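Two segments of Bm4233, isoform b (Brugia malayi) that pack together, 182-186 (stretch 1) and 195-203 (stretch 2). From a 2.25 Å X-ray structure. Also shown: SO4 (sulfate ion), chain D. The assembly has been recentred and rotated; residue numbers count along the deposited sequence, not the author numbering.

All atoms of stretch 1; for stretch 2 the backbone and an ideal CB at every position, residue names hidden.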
# COMPACT_ATOMS: atom_id res chain seq x y z
N GLU A 182 3.17 3.44 20.69
CA GLU A 182 1.76 3.85 20.73
C GLU A 182 1.41 4.81 19.56
O GLU A 182 2.20 5.71 19.19
CB GLU A 182 1.55 4.51 22.10
CG GLU A 182 0.11 4.64 22.51
CD GLU A 182 -0.53 3.35 23.03
OE1 GLU A 182 -1.68 3.50 23.54
OE2 GLU A 182 0.07 2.25 22.94
N PRO A 183 0.21 4.66 18.97
CA PRO A 183 -0.23 5.64 18.00
C PRO A 183 -0.23 7.07 18.57
O PRO A 183 -0.52 7.28 19.73
CB PRO A 183 -1.64 5.16 17.65
CG PRO A 183 -1.59 3.69 17.92
CD PRO A 183 -0.83 3.64 19.18
N CYS A 184 0.10 8.05 17.74
CA CYS A 184 0.20 9.43 18.19
C CYS A 184 -1.20 9.98 18.66
O CYS A 184 -2.28 9.72 18.05
CB CYS A 184 0.78 10.30 17.08
SG CYS A 184 -0.31 10.57 15.65
N LYS A 185 -1.14 10.70 19.77
CA LYS A 185 -2.27 11.39 20.35
C LYS A 185 -2.15 12.90 20.20
O LYS A 185 -3.16 13.59 20.24
CB LYS A 185 -2.40 11.03 21.82
CG LYS A 185 -3.07 9.68 22.02
CD LYS A 185 -2.42 8.89 23.16
CE LYS A 185 -2.84 9.33 24.51
NZ LYS A 185 -3.78 8.34 25.09
N THR A 186 -0.92 13.38 20.05
CA THR A 186 -0.68 14.77 19.91
C THR A 186 0.52 14.99 18.98
O THR A 186 1.31 14.10 18.77
CB THR A 186 -0.44 15.43 21.30
OG1 THR A 186 -0.29 16.80 21.06
CG2 THR A 186 0.83 14.96 21.97
N UNK A 195 0.48 15.19 13.99
CA UNK A 195 -0.25 13.95 14.25
C UNK A 195 -1.66 14.10 13.73
O UNK A 195 -2.30 15.14 13.97
CB UNK A 195 -0.26 13.60 15.74
N UNK A 196 -2.13 13.07 13.03
CA UNK A 196 -3.51 12.97 12.65
C UNK A 196 -4.18 12.22 13.77
O UNK A 196 -4.04 11.00 13.87
CB UNK A 196 -3.70 12.28 11.29
N UNK A 197 -4.86 12.95 14.64
CA UNK A 197 -5.34 12.43 15.92
C UNK A 197 -6.48 11.38 15.72
O UNK A 197 -6.53 10.41 16.45
CB UNK A 197 -5.83 13.59 16.79
N UNK A 198 -7.37 11.59 14.75
CA UNK A 198 -8.41 10.63 14.46
C UNK A 198 -7.86 9.27 14.12
O UNK A 198 -8.37 8.29 14.61
CB UNK A 198 -9.29 11.13 13.31
N UNK A 199 -6.79 9.22 13.34
CA UNK A 199 -6.25 7.94 12.92
C UNK A 199 -5.10 7.47 13.79
O UNK A 199 -4.78 6.30 13.79
CB UNK A 199 -5.79 8.02 11.46
N UNK A 200 -4.41 8.39 14.48
CA UNK A 200 -3.21 8.03 15.24
C UNK A 200 -2.00 7.90 14.31
O UNK A 200 -0.97 7.37 14.69
CB UNK A 200 -3.43 6.72 16.00
N UNK A 201 -2.09 8.38 13.08
CA UNK A 201 -0.96 8.31 12.13
C UNK A 201 -0.31 9.65 12.05
O UNK A 201 -0.96 10.66 12.22
CB UNK A 201 -1.41 7.86 10.74
N UNK A 202 1.00 9.65 11.79
CA UNK A 202 1.79 10.87 11.69
C UNK A 202 1.75 11.43 10.31
O UNK A 202 1.84 10.69 9.34
CB UNK A 202 3.24 10.62 12.10
N UNK A 203 1.60 12.74 10.21
CA UNK A 203 1.47 13.42 8.93
C UNK A 203 2.84 13.81 8.36
O UNK A 203 3.73 14.25 9.08
CB UNK A 203 0.59 14.66 9.08
S SO4 D . -6.88 15.30 12.82
O1 SO4 D . -7.78 16.31 12.26
O2 SO4 D . -6.36 14.54 11.67
O3 SO4 D . -5.71 15.81 13.59
O4 SO4 D . -7.73 14.38 13.59

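At position 195 the CA-to-CB bond points toward stretch 1, and the ideal CB lies only 3.0 Å from Cys 184 SG. That is too tight for an unbonded carbon, but it is the spacing expected when the next atom is a sulfur bonded to that SG, so cysteine is strongly indicated. The residue is Cys 195. With chi1 at 169° (t), its SG lies 2.1 Å from Cys 184 SG, a disulfide with chi3 of 82°, near the relaxed value; its CB also rests 3.4 Å from Thr 186 O.

Position 196 turns its CB away, so many residues would fit. It is Ala 196, whose O accepts a 2.7 Å hydrogen bond from N of residue 200, closing the turn, and whose N donates to O of residue 201 at 2.8 Å.

At 197 the CB points sideways, 4.4 Å from Lys 185 O. A small residue would leave that carbonyl untouched, whereas a long donor could reach it; lysine, arginine or perhaps glutamine would suit. Lys 197 extends through three t torsions before a p turn at chi4, and NZ donates to Lys 185 O at 2.7 Å. Its backbone O and Cys 184 O, 2.7 and 2.6 Å from the oxygen of water 1, each accept a hydrogen bond from that water.

Position 198 points away, where polar residues are acceptable. Lys 198 N binds sulfate O4 at 3.0 Å.

The CB at 199 also points away, in a turn where a short polar side chain could fold back. Ser 199 OG accepts a weak hydrogen bond from N of residue 201 at 3.4 Å.

Position 200 has phi/psi of 79/14, which favours glycine, and an ideal CB would clash with Pro 183 CB at 2.9 Å. Gly 200, with no side chain, leaves room for the two stretches to approach closely. Its O accepts a weak hydrogen bond from Cys 184 N at 3.3 Å, and its CA makes a CA-H...O contact with Cys 184 O at 3.4 Å.

Position 201 faces away, leaving the choice open; it is Leu 201.

At 202 the CB points sideways, 5.0 Å from Cys 184 SG, so a modest apolar group would suit. Cys 202 places SG 4.1 Å from Cys 184 SG, in contact but unbonded to it; its covalent partner lies elsewhere in the structure.

Position 203 is out of reach, but the sulfate favours a long cation. Arg 203 NH2 donates to sulfate O2 at 2.8 Å.

Stretch 2, residues 195-203: CAKKSGLCR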
# COMPACT_ATOMS: atom_id res chain seq x y z
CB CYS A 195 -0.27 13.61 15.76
SG CYS A 195 -1.41 12.28 16.19
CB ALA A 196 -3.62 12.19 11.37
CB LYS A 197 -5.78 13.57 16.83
CG LYS A 197 -6.25 13.18 18.24
CD LYS A 197 -6.41 14.42 19.14
CE LYS A 197 -6.72 14.07 20.60
NZ LYS A 197 -5.64 13.20 21.16
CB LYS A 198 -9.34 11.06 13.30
CG LYS A 198 -10.51 11.94 13.74
CD LYS A 198 -11.33 12.38 12.52
CE LYS A 198 -10.59 13.42 11.67
NZ LYS A 198 -11.10 14.80 11.90
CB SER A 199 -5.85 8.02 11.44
OG SER A 199 -4.83 8.94 11.23
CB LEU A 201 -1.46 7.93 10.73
CG LEU A 201 -2.25 6.64 10.51
CD1 LEU A 201 -2.90 6.66 9.14
CD2 LEU A 201 -1.38 5.44 10.61
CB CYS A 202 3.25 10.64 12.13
SG CYS A 202 3.34 10.11 13.86
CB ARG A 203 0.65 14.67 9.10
CG ARG A 203 -0.82 14.44 9.36
CD ARG A 203 -1.62 15.69 9.17
NE ARG A 203 -3.03 15.49 9.59
CZ ARG A 203 -3.98 14.97 8.78
NH1 ARG A 203 -3.68 14.64 7.55
NH2 ARG A 203 -5.23 14.83 9.16
O HOH W 1 -4.85 9.36 18.32
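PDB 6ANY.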